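Local atomic coordinates of alpha-fucosidase GH29 (Fusarium graminearum, PDB entry 4PSR), a protein that hydrolyses alpha-L-fucosides as a GH29 glycosidase, probably releasing alpha-1,6-linked core fucose from the N-glycans of glycoproteins. Residues 49-52 against 58-61; 190-193 against 197-200; 213-218 against 253-258; 298-303 against 330-335. All blocks are in the same frame, centred on the assembly; numbering follows the deposited sequence.

Contact 1 (49-52 against 58-61)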
loop_
_atom_site.group_PDB
_atom_site.type_symbol
_atom_site.label_atom_id
_atom_site.label_comp_id
_atom_site.label_asym_id
_atom_site.label_seq_id
_atom_site.Cartn_x
_atom_site.Cartn_y
_atom_site.Cartn_z
ATOM N N PRO A 49 15.437 -8.565 16.749
ATOM C CA PRO A 49 15.730 -9.992 16.952
ATOM C C PRO A 49 16.878 -10.509 16.091
ATOM O O PRO A 49 17.571 -11.457 16.510
ATOM C CB PRO A 49 14.411 -10.687 16.575
ATOM C CG PRO A 49 13.348 -9.625 16.713
ATOM C CD PRO A 49 14.020 -8.328 16.381
ATOM N N ARG A 50 17.019 -9.968 14.880
ATOM C CA ARG A 50 18.135 -10.318 13.987
ATOM C C ARG A 50 19.420 -9.618 14.429
ATOM O O ARG A 50 20.486 -10.259 14.565
ATOM C CB ARG A 50 17.778 -9.882 12.570
ATOM C CG ARG A 50 18.975 -9.577 11.632
ATOM C CD ARG A 50 18.456 -9.276 10.235
ATOM N NE ARG A 50 19.505 -8.925 9.263
ATOM C CZ ARG A 50 20.230 -9.832 8.630
ATOM N NH1 ARG A 50 20.095 -11.114 8.895
ATOM N NH2 ARG A 50 21.114 -9.440 7.723
ATOM N N ASN A 51 19.347 -8.313 14.644
ATOM C CA ASN A 51 20.566 -7.528 14.852
ATOM C C ASN A 51 21.179 -7.684 16.245
ATOM O O ASN A 51 22.359 -7.390 16.409
ATOM C CB ASN A 51 20.329 -6.047 14.528
ATOM C CG ASN A 51 19.951 -5.815 13.086
ATOM O OD1 ASN A 51 18.837 -5.375 12.792
ATOM N ND2 ASN A 51 20.877 -6.088 12.162
ATOM N N MET A 52 20.424 -8.133 17.241
ATOM C CA MET A 52 20.973 -8.360 18.569
ATOM C C MET A 52 22.126 -9.382 18.514
ATOM O O MET A 52 22.970 -9.409 19.420
ATOM C CB MET A 52 19.884 -8.829 19.555
ATOM C CG MET A 52 19.193 -10.137 19.165
ATOM S SD MET A 52 18.126 -10.810 20.464
ATOM C CE MET A 52 19.326 -11.705 21.464
ATOM N N ASP A 58 25.469 -2.101 16.962
ATOM C CA ASP A 58 24.950 -1.322 18.060
ATOM C C ASP A 58 23.892 -2.116 18.839
ATOM O O ASP A 58 23.831 -2.016 20.056
ATOM C CB ASP A 58 24.377 0.001 17.572
ATOM C CG ASP A 58 23.822 0.828 18.692
ATOM O OD1 ASP A 58 24.618 1.474 19.417
ATOM O OD2 ASP A 58 22.585 0.826 18.875
ATOM N N GLN A 59 23.094 -2.909 18.131
ATOM C CA GLN A 59 22.048 -3.697 18.789
ATOM C C GLN A 59 22.632 -4.773 19.676
ATOM O O GLN A 59 22.138 -4.996 20.778
ATOM C CB GLN A 59 21.085 -4.300 17.770
ATOM C CG GLN A 59 20.324 -3.277 16.947
ATOM C CD GLN A 59 21.008 -2.907 15.648
ATOM O OE1 GLN A 59 22.243 -2.923 15.544
ATOM N NE2 GLN A 59 20.205 -2.579 14.637
ATOM N N ARG A 60 23.698 -5.425 19.224
ATOM C CA ARG A 60 24.392 -6.400 20.068
ATOM C C ARG A 60 24.990 -5.748 21.302
ATOM O O ARG A 60 24.944 -6.320 22.378
ATOM C CB ARG A 60 25.493 -7.136 19.292
ATOM C CG ARG A 60 26.466 -7.903 20.196
ATOM C CD ARG A 60 27.555 -8.586 19.374
ATOM N NE ARG A 60 27.075 -9.825 18.806
ATOM C CZ ARG A 60 27.140 -11.019 19.408
ATOM N NH1 ARG A 60 27.678 -11.140 20.619
ATOM N NH2 ARG A 60 26.658 -12.097 18.802
ATOM N N LYS A 61 25.567 -4.559 21.138
ATOM C CA LYS A 61 26.175 -3.837 22.254
ATOM C C LYS A 61 25.103 -3.526 23.286
ATOM O O LYS A 61 25.271 -3.777 24.486
ATOM C CB LYS A 61 26.858 -2.559 21.745
ATOM C CG LYS A 61 28.071 -2.854 20.870
ATOM C CD LYS A 61 28.728 -1.624 20.276
ATOM C CE LYS A 61 29.940 -2.023 19.435
ATOM N NZ LYS A 61 30.606 -0.852 18.798
HETATM O O HOH W 1 17.491 -3.658 14.712
#

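Contact 2 (190-193 against 197-200)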
loop_
_atom_site.group_PDB
_atom_site.type_symbol
_atom_site.label_atom_id
_atom_site.label_comp_id
_atom_site.label_asym_id
_atom_site.label_seq_id
_atom_site.Cartn_x
_atom_site.Cartn_y
_atom_site.Cartn_z
ATOM N N SER A 190 12.796 -27.515 18.987
ATOM C CA SER A 190 11.788 -26.467 19.143
ATOM C C SER A 190 12.408 -25.109 18.854
ATOM O O SER A 190 11.855 -24.305 18.088
ATOM C CB SER A 190 11.190 -26.486 20.553
ATOM O OG SER A 190 10.268 -25.411 20.674
ATOM N N LEU A 191 13.576 -24.846 19.429
ATOM C CA LEU A 191 14.265 -23.600 19.178
ATOM C C LEU A 191 14.655 -23.432 17.706
ATOM O O LEU A 191 14.622 -22.320 17.177
ATOM C CB LEU A 191 15.480 -23.450 20.104
ATOM C CG LEU A 191 16.131 -22.059 20.132
ATOM C CD1 LEU A 191 15.149 -20.959 20.516
ATOM C CD2 LEU A 191 17.335 -22.081 21.070
ATOM N N GLN A 192 14.998 -24.519 17.031
ATOM C CA GLN A 192 15.256 -24.459 15.603
ATOM C C GLN A 192 14.062 -23.899 14.842
ATOM O O GLN A 192 14.235 -23.168 13.869
ATOM C CB GLN A 192 15.596 -25.828 15.048
ATOM C CG GLN A 192 16.968 -26.392 15.433
ATOM C CD GLN A 192 17.164 -27.800 14.897
ATOM O OE1 GLN A 192 16.248 -28.403 14.339
ATOM N NE2 GLN A 192 18.359 -28.339 15.082
ATOM N N LYS A 193 12.858 -24.250 15.271
ATOM C CA LYS A 193 11.659 -23.746 14.601
ATOM C C LYS A 193 11.562 -22.218 14.745
ATOM O O LYS A 193 11.262 -21.517 13.776
ATOM C CB LYS A 193 10.394 -24.407 15.134
ATOM C CG LYS A 193 9.112 -23.965 14.402
ATOM C CD LYS A 193 7.867 -24.669 14.954
ATOM C CE LYS A 193 7.850 -26.166 14.640
ATOM N NZ LYS A 193 6.670 -26.780 15.305
ATOM N N GLN A 197 16.030 -22.767 11.641
ATOM C CA GLN A 197 17.129 -23.715 11.472
ATOM C C GLN A 197 16.670 -25.134 11.162
ATOM O O GLN A 197 17.477 -26.046 11.192
ATOM C CB GLN A 197 17.991 -23.727 12.736
ATOM C CG GLN A 197 18.764 -22.448 12.964
ATOM C CD GLN A 197 19.635 -22.487 14.201
ATOM O OE1 GLN A 197 19.942 -23.561 14.735
ATOM N NE2 GLN A 197 20.023 -21.319 14.673
ATOM N N LEU A 198 15.391 -25.346 10.889
ATOM C CA LEU A 198 14.925 -26.681 10.531
ATOM C C LEU A 198 15.385 -27.000 9.114
ATOM O O LEU A 198 15.774 -26.101 8.375
ATOM C CB LEU A 198 13.393 -26.765 10.598
ATOM C CG LEU A 198 12.756 -26.557 11.970
ATOM C CD1 LEU A 198 11.255 -26.380 11.816
ATOM C CD2 LEU A 198 13.067 -27.733 12.867
ATOM N N PRO A 199 15.308 -28.272 8.707
ATOM C CA PRO A 199 15.616 -28.571 7.305
ATOM C C PRO A 199 14.747 -27.756 6.360
ATOM O O PRO A 199 13.580 -27.459 6.668
ATOM C CB PRO A 199 15.301 -30.066 7.206
ATOM C CG PRO A 199 15.574 -30.586 8.608
ATOM C CD PRO A 199 15.035 -29.484 9.494
ATOM N N ARG A 200 15.254 -27.376 5.188
ATOM C CA ARG A 200 14.511 -26.468 4.301
ATOM C C ARG A 200 13.176 -27.043 3.826
ATOM O O ARG A 200 12.212 -26.294 3.685
ATOM C CB ARG A 200 15.348 -25.991 3.089
ATOM C CG ARG A 200 14.588 -25.001 2.180
ATOM C CD ARG A 200 15.502 -24.223 1.230
ATOM N NE ARG A 200 16.470 -23.411 1.967
ATOM C CZ ARG A 200 16.337 -22.111 2.235
ATOM N NH1 ARG A 200 17.274 -21.487 2.940
ATOM N NH2 ARG A 200 15.298 -21.431 1.790
#

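Contact 3 (213-218 against 253-258)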
loop_
_atom_site.group_PDB
_atom_site.type_symbol
_atom_site.label_atom_id
_atom_site.label_comp_id
_atom_site.label_asym_id
_atom_site.label_seq_id
_atom_site.Cartn_x
_atom_site.Cartn_y
_atom_site.Cartn_z
ATOM N N GLU A 213 -3.247 -22.349 8.452
ATOM C CA GLU A 213 -3.820 -22.376 9.799
ATOM C C GLU A 213 -4.361 -20.988 10.126
ATOM O O GLU A 213 -5.493 -20.833 10.610
ATOM C CB GLU A 213 -2.766 -22.794 10.814
ATOM C CG GLU A 213 -3.291 -23.040 12.231
ATOM C CD GLU A 213 -2.154 -23.412 13.139
ATOM O OE1 GLU A 213 -1.262 -22.550 13.306
ATOM O OE2 GLU A 213 -2.055 -24.590 13.592
ATOM N N MET A 214 -3.569 -19.948 9.855
ATOM C CA MET A 214 -3.992 -18.588 10.155
ATOM C C MET A 214 -5.235 -18.237 9.351
ATOM O O MET A 214 -6.190 -17.648 9.875
ATOM C CB MET A 214 -2.847 -17.582 9.866
ATOM C CG MET A 214 -3.250 -16.085 9.982
ATOM S SD MET A 214 -4.114 -15.445 8.532
ATOM C CE MET A 214 -2.783 -15.485 7.325
ATOM N N LEU A 215 -5.275 -18.594 8.077
ATOM C CA LEU A 215 -6.356 -18.066 7.245
ATOM C C LEU A 215 -7.676 -18.812 7.494
ATOM O O LEU A 215 -8.750 -18.207 7.394
ATOM C CB LEU A 215 -5.951 -18.009 5.772
ATOM C CG LEU A 215 -5.867 -19.292 4.933
ATOM C CD1 LEU A 215 -7.248 -19.687 4.391
ATOM C CD2 LEU A 215 -4.864 -19.151 3.788
ATOM N N ASP A 216 -7.595 -20.090 7.855
ATOM C CA ASP A 216 -8.786 -20.810 8.279
ATOM C C ASP A 216 -9.280 -20.306 9.642
ATOM O O ASP A 216 -10.481 -20.347 9.927
ATOM C CB ASP A 216 -8.528 -22.326 8.339
ATOM C CG ASP A 216 -8.465 -23.000 6.961
ATOM O OD1 ASP A 216 -9.065 -22.504 5.978
ATOM O OD2 ASP A 216 -7.842 -24.074 6.900
ATOM N N HIS A 217 -8.367 -19.792 10.461
ATOM C CA HIS A 217 -8.683 -19.327 11.824
ATOM C C HIS A 217 -9.406 -17.985 11.839
ATOM O O HIS A 217 -10.314 -17.783 12.638
ATOM C CB HIS A 217 -7.359 -19.215 12.602
ATOM C CG HIS A 217 -7.489 -18.990 14.078
ATOM N ND1 HIS A 217 -8.201 -19.830 14.910
ATOM C CD2 HIS A 217 -6.874 -18.094 14.885
ATOM C CE1 HIS A 217 -8.057 -19.425 16.161
ATOM N NE2 HIS A 217 -7.260 -18.369 16.173
ATOM N N VAL A 218 -9.026 -17.066 10.961
ATOM C CA VAL A 218 -9.591 -15.713 10.984
ATOM C C VAL A 218 -10.209 -15.233 9.671
ATOM O O VAL A 218 -10.783 -14.145 9.623
ATOM C CB VAL A 218 -8.598 -14.638 11.542
ATOM C CG1 VAL A 218 -8.154 -15.016 12.920
ATOM C CG2 VAL A 218 -7.397 -14.402 10.597
ATOM N N LEU A 253 -1.545 -20.059 -2.814
ATOM C CA LEU A 253 -2.437 -19.283 -3.660
ATOM C C LEU A 253 -3.726 -20.058 -3.932
ATOM O O LEU A 253 -4.835 -19.528 -3.790
ATOM C CB LEU A 253 -1.711 -18.888 -4.969
ATOM C CG LEU A 253 -0.537 -17.930 -4.804
ATOM C CD1 LEU A 253 0.250 -17.794 -6.109
ATOM C CD2 LEU A 253 -1.041 -16.541 -4.340
ATOM N N ALA A 254 -3.589 -21.315 -4.356
ATOM C CA ALA A 254 -4.787 -22.111 -4.621
ATOM C C ALA A 254 -5.658 -22.303 -3.371
ATOM O O ALA A 254 -6.879 -22.174 -3.439
ATOM C CB ALA A 254 -4.425 -23.477 -5.244
ATOM N N TYR A 255 -5.019 -22.575 -2.226
ATOM C CA TYR A 255 -5.774 -22.784 -0.992
ATOM C C TYR A 255 -6.566 -21.548 -0.580
ATOM O O TYR A 255 -7.764 -21.617 -0.325
ATOM C CB TYR A 255 -4.862 -23.248 0.130
ATOM C CG TYR A 255 -5.579 -23.773 1.347
ATOM C CD1 TYR A 255 -5.804 -25.131 1.505
ATOM C CD2 TYR A 255 -6.026 -22.924 2.349
ATOM C CE1 TYR A 255 -6.446 -25.633 2.613
ATOM C CE2 TYR A 255 -6.657 -23.420 3.475
ATOM C CZ TYR A 255 -6.867 -24.790 3.587
ATOM O OH TYR A 255 -7.496 -25.320 4.697
ATOM N N TYR A 256 -5.896 -20.403 -0.580
ATOM C CA TYR A 256 -6.543 -19.165 -0.192
ATOM C C TYR A 256 -7.632 -18.769 -1.190
ATOM O O TYR A 256 -8.739 -18.396 -0.776
ATOM C CB TYR A 256 -5.493 -18.071 -0.070
ATOM C CG TYR A 256 -6.017 -16.741 0.471
ATOM C CD1 TYR A 256 -7.000 -16.687 1.461
ATOM C CD2 TYR A 256 -5.500 -15.528 0.013
ATOM C CE1 TYR A 256 -7.429 -15.466 1.997
ATOM C CE2 TYR A 256 -5.934 -14.309 0.532
ATOM C CZ TYR A 256 -6.893 -14.290 1.518
ATOM O OH TYR A 256 -7.293 -13.058 2.017
ATOM N N PHE A 257 -7.352 -18.840 -2.495
ATOM C CA PHE A 257 -8.347 -18.446 -3.484
ATOM C C PHE A 257 -9.552 -19.406 -3.459
ATOM O O PHE A 257 -10.697 -18.988 -3.637
ATOM C CB PHE A 257 -7.724 -18.358 -4.894
ATOM C CG PHE A 257 -6.632 -17.333 -5.030
ATOM C CD1 PHE A 257 -6.472 -16.302 -4.110
ATOM C CD2 PHE A 257 -5.759 -17.393 -6.107
ATOM C CE1 PHE A 257 -5.454 -15.378 -4.268
ATOM C CE2 PHE A 257 -4.721 -16.482 -6.254
ATOM C CZ PHE A 257 -4.589 -15.445 -5.350
ATOM N N ASN A 258 -9.316 -20.684 -3.172
ATOM C CA ASN A 258 -10.436 -21.620 -3.009
ATOM C C ASN A 258 -11.254 -21.321 -1.757
ATOM O O ASN A 258 -12.476 -21.395 -1.784
ATOM C CB ASN A 258 -9.947 -23.068 -2.972
ATOM C CG ASN A 258 -9.595 -23.590 -4.342
ATOM O OD1 ASN A 258 -10.189 -23.180 -5.336
ATOM N ND2 ASN A 258 -8.642 -24.513 -4.403
#

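Contact 4 (298-303 against 330-335)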
loop_
_atom_site.group_PDB
_atom_site.type_symbol
_atom_site.label_atom_id
_atom_site.label_comp_id
_atom_site.label_asym_id
_atom_site.label_seq_id
_atom_site.Cartn_x
_atom_site.Cartn_y
_atom_site.Cartn_z
ATOM N N PRO A 298 -1.398 -2.369 -13.385
ATOM C CA PRO A 298 -2.709 -2.362 -12.732
ATOM C C PRO A 298 -2.660 -1.900 -11.284
ATOM O O PRO A 298 -1.596 -1.572 -10.730
ATOM C CB PRO A 298 -3.146 -3.825 -12.825
ATOM C CG PRO A 298 -1.854 -4.566 -12.764
ATOM C CD PRO A 298 -0.892 -3.737 -13.545
ATOM N N TYR A 299 -3.844 -1.907 -10.680
ATOM C CA TYR A 299 -4.029 -1.448 -9.289
ATOM C C TYR A 299 -2.995 -2.062 -8.350
ATOM O O TYR A 299 -2.738 -3.269 -8.390
ATOM C CB TYR A 299 -5.448 -1.815 -8.813
ATOM C CG TYR A 299 -5.965 -0.829 -7.786
ATOM C CD1 TYR A 299 -6.678 0.306 -8.171
ATOM C CD2 TYR A 299 -5.678 -0.993 -6.429
ATOM C CE1 TYR A 299 -7.092 1.235 -7.242
ATOM C CE2 TYR A 299 -6.104 -0.054 -5.482
ATOM C CZ TYR A 299 -6.788 1.045 -5.918
ATOM O OH TYR A 299 -7.194 1.993 -5.042
ATOM N N TRP A 300 -2.417 -1.235 -7.488
ATOM C CA TRP A 300 -1.303 -1.617 -6.616
ATOM C C TRP A 300 -1.542 -1.048 -5.206
ATOM O O TRP A 300 -2.555 -0.345 -4.956
ATOM C CB TRP A 300 0.044 -1.102 -7.213
ATOM C CG TRP A 300 -0.022 0.354 -7.504
ATOM C CD1 TRP A 300 -0.495 0.922 -8.636
ATOM C CD2 TRP A 300 0.281 1.436 -6.607
ATOM N NE1 TRP A 300 -0.494 2.297 -8.513
ATOM C CE2 TRP A 300 -0.045 2.633 -7.267
ATOM C CE3 TRP A 300 0.787 1.503 -5.312
ATOM C CZ2 TRP A 300 0.133 3.886 -6.678
ATOM C CZ3 TRP A 300 0.953 2.751 -4.714
ATOM C CH2 TRP A 300 0.623 3.930 -5.412
ATOM N N GLN A 301 -0.654 -1.332 -4.267
ATOM C CA GLN A 301 -0.697 -0.650 -2.972
ATOM C C GLN A 301 0.704 -0.374 -2.491
ATOM O O GLN A 301 1.678 -0.820 -3.126
ATOM C CB GLN A 301 -1.525 -1.409 -1.916
ATOM C CG GLN A 301 -0.882 -2.691 -1.370
ATOM C CD GLN A 301 -1.358 -2.993 0.034
ATOM O OE1 GLN A 301 -2.542 -3.317 0.245
ATOM N NE2 GLN A 301 -0.474 -2.798 1.010
ATOM N N THR A 302 0.809 0.355 -1.391
ATOM C CA THR A 302 2.077 0.625 -0.747
ATOM C C THR A 302 1.819 0.714 0.758
ATOM O O THR A 302 0.678 0.932 1.199
ATOM C CB THR A 302 2.750 1.863 -1.333
ATOM O OG1 THR A 302 4.058 2.036 -0.777
ATOM C CG2 THR A 302 1.946 3.104 -1.032
ATOM N N ASP A 303 2.872 0.555 1.538
ATOM C CA ASP A 303 2.789 0.706 2.997
ATOM C C ASP A 303 3.520 1.968 3.461
ATOM O O ASP A 303 4.553 2.334 2.895
ATOM C CB ASP A 303 3.399 -0.496 3.720
ATOM C CG ASP A 303 3.060 -1.783 3.051
ATOM O OD1 ASP A 303 1.863 -2.112 2.964
ATOM O OD2 ASP A 303 4.015 -2.454 2.564
ATOM N N LEU A 330 -3.291 10.978 -0.486
ATOM C CA LEU A 330 -3.833 11.543 -1.717
ATOM C C LEU A 330 -2.937 11.239 -2.915
ATOM O O LEU A 330 -3.424 10.909 -4.008
ATOM C CB LEU A 330 -4.027 13.051 -1.561
ATOM C CG LEU A 330 -5.109 13.463 -0.545
ATOM C CD1 LEU A 330 -4.928 14.908 -0.127
ATOM C CD2 LEU A 330 -6.520 13.219 -1.106
ATOM N N ASP A 331 -1.624 11.353 -2.716
ATOM C CA ASP A 331 -0.684 11.006 -3.754
ATOM C C ASP A 331 -0.841 9.559 -4.209
ATOM O O ASP A 331 -0.937 9.299 -5.395
ATOM C CB ASP A 331 0.731 11.306 -3.267
ATOM C CG ASP A 331 1.757 11.185 -4.368
ATOM O OD1 ASP A 331 1.846 12.106 -5.213
ATOM O OD2 ASP A 331 2.551 10.202 -4.387
ATOM N N ARG A 332 -0.863 8.617 -3.274
ATOM C CA ARG A 332 -0.963 7.205 -3.657
ATOM C C ARG A 332 -2.268 6.914 -4.375
ATOM O O ARG A 332 -2.289 6.210 -5.385
ATOM C CB ARG A 332 -0.839 6.249 -2.460
ATOM C CG ARG A 332 0.393 6.408 -1.532
ATOM C CD ARG A 332 1.711 6.545 -2.270
ATOM N NE ARG A 332 2.251 7.902 -2.345
ATOM C CZ ARG A 332 2.955 8.511 -1.400
ATOM N NH1 ARG A 332 3.390 9.759 -1.627
ATOM N NH2 ARG A 332 3.186 7.925 -0.221
ATOM N N VAL A 333 -3.364 7.459 -3.869
ATOM C CA VAL A 333 -4.666 7.196 -4.450
ATOM C C VAL A 333 -4.744 7.768 -5.865
ATOM O O VAL A 333 -5.320 7.146 -6.753
ATOM C CB VAL A 333 -5.772 7.734 -3.546
ATOM C CG1 VAL A 333 -7.102 7.759 -4.240
ATOM C CG2 VAL A 333 -5.844 6.941 -2.234
ATOM N N SER A 334 -4.153 8.944 -6.076
ATOM C CA SER A 334 -4.160 9.576 -7.396
ATOM C C SER A 334 -3.362 8.768 -8.428
ATOM O O SER A 334 -3.573 8.902 -9.644
ATOM C CB SER A 334 -3.595 11.002 -7.318
ATOM O OG SER A 334 -2.176 11.042 -7.200
ATOM N N LYS A 335 -2.408 7.956 -7.962
ATOM C CA LYS A 335 -1.540 7.159 -8.845
ATOM C C LYS A 335 -2.026 5.722 -9.011
ATOM O O LYS A 335 -1.274 4.895 -9.537
ATOM C CB LYS A 335 -0.109 7.181 -8.295
ATOM C CG LYS A 335 0.604 8.507 -8.421
ATOM C CD LYS A 335 1.852 8.514 -7.571
ATOM C CE LYS A 335 2.710 9.774 -7.775
ATOM N NZ LYS A 335 3.831 9.814 -6.789
HETATM O O HOH W 2 -6.493 4.704 -6.278
#

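Contact 1 (49-52 against 58-61)
N51 and Q59 lie side by side with their amide ends heading the same way. Their amide planes are only 22° apart and stacked, and the flat end of Q59 also leans on aliphatic carbon: N51 CB approaches Q59 CD at 3.4 Å, and Q59 NE2 lies 3.6 Å from N51 CG. The bend at chi2 of Q59 (92°) turns its amide back over the N51 side chain. No direct hydrogen bond joins the two segments; instead a water donates a hydrogen bond to N51 OD1 (2.9 Å) and accepts one from Q59 NE2 (2.9 Å), tying the stacked amides together. The other N51 terminus, ND2, is bonded to E54. At the closest backbone approach, M52 to R60, a CA-H...O contact of 3.4 Å runs from R60 CA to M52 O. M52 O is buried without a hydrogen-bond partner, which this contact offsets at most in part. The R60 guanidinium turns to E71 and to backbone oxygens of Y53 and E54. The contact closes the six-residue turn 52-57 between helices 48-51 and 58-66. E46 and W47, just before helix 48-51, lie beside the bound fucose, and R50 reaches F179 O at the end of helix 175-179.

Contact 2 (190-193 against 197-200)
Backbone hydrogen bonding sets this contact: Q197 N donates to Q192 O over 2.9 Å with a nearly straight N-H...O angle of 170°. Apolar contacts come next. L198 spreads its two methyls over the helix backbone and side chains, CD1 lying 3.9 Å from K193 CA and CD2 3.8 Å from Q192 CB. Its CG is placed beside its own backbone N (chi1 -64°), which carries the branch back toward the helix. Q192 CG also touches Q197 CB at 3.9 Å, where the two glutamine side chains cross at about a right angle. These contacts form a tight turn joining two helices on the surface of the catalytic barrel domain; the bond from Q197 N back to Q192 O spans five residues, consistent with the 6-to-1 bond of a Schellman motif ending helix 189-195. P199 then takes the N-cap position of helix 200-218. The polar side-chain ends are bonded to residues outside the pair. Q192 NE2 is bonded to T186 O, while Q197 uses both amide atoms, NE2 to P184 O and OE1 to T186 N, so the loop before the helix holds both glutamines. K193 NZ reaches V137 O and forms a salt bridge with E139. Between the segments, Q192 OE1 merely abuts L198 CD2 at 3.6 Å.

Contact 3 (213-218 against 253-258)
D216 and Y255 meet through a short hydrogen bond, Y255 OH to D216 OD2 at 2.6 Å, in which the acid offers its syn lone pair. The two side chains cross at about a right angle, and the carboxylate and ring planes are 55° apart; separately, D216 OD2 lies near the ring plane, at the edge of Y255. The tyrosine is brought there by its first torsion, which sets CG anti to the backbone N and lets the ring reach across to the neighbouring helix. The other carboxylate oxygen, D216 OD1, forms a salt bridge with R259, which would be expected to favour the charged form of the acid and fix its rotation.

The helices belong to the outer layer of a TIM barrel, a (beta/alpha)8 fold: helix 200-218 and helix 246-263 flank strand 222-225 of the eight-stranded parallel barrel. Over these short segments their axes run nearly parallel, 6° apart, with a closest approach of 10.9 Å, a wide separation that long side chains must span.

L215 reaches into it, alongside F252 and W263 of helix 246-263. Its CG lies between backbone N and carbonyl carbon (chi1 74°), an uncommon choice in a helix, and this sends its two methyls to different tyrosines. CD1 touches the edge of Y255, 3.9 Å from CE2; CD2 lies 4.0 Å from Y256 CD1, approaching that ring obliquely. The Y256 hydroxyl is bonded to P220 O just beyond the helix 200-218 end, while its ring touches I223 of strand 222-225.

Contact 4 (298-303 against 330-335)
The indole N-H of W300 bonds to K335 O from an unusual direction. The W300 NE1 to K335 O distance is 2.9 Å, but the donor stands 39° out of the carbonyl plane, so it does not use a lone-pair direction, and the N-H...O angle is a bent 143°. The oxygen nevertheless lies close to the plane of the indole. The contact belongs to a beta-alpha-beta unit of the TIM barrel: strand 300-305 packs against the C-terminal end of helix 322-334, which leads into strand 337-343. W300 places CG between its backbone N and carbonyl carbon (chi1 53°), swinging the indole along the helix end, where CZ2 lies 3.7 Å from K335 CB and CH2 4.0 Å from R332 CB. A water links Y299 OH to V333 O, donating to both. R332 is modelled in two conformers; in one of them T302 CG2 lies 3.7 Å from R332 CD, and R332 NE and NH1 both bond to D331 OD2. The T302 hydroxyl turns to W287 O. D331 OD1 is paired with R406. K335 NZ, which also bonds to P292 O, meets D331 OD2 at 2.7 Å.

The four contacts follow one another along the chain without interleaving, and all lie in the alpha-L-fucosidase part of the chain, which forms the TIM barrel. Contacts 1 and 2 lie on the same side of the chain's centre, about 21 Å apart between centres, and each closes a short connection between helices. Contact 2 leads directly into helix 200-218, whose later turns form contact 3, about 24 Å away between centres. Contacts 3 and 4 belong to the barrel itself, the first between helices of its outer layer and the second between a strand and its following helix; their centres are about 26 Å apart. No two contacts touch; the closest pair, 2 and 3, has nearest atoms about 9 Å apart.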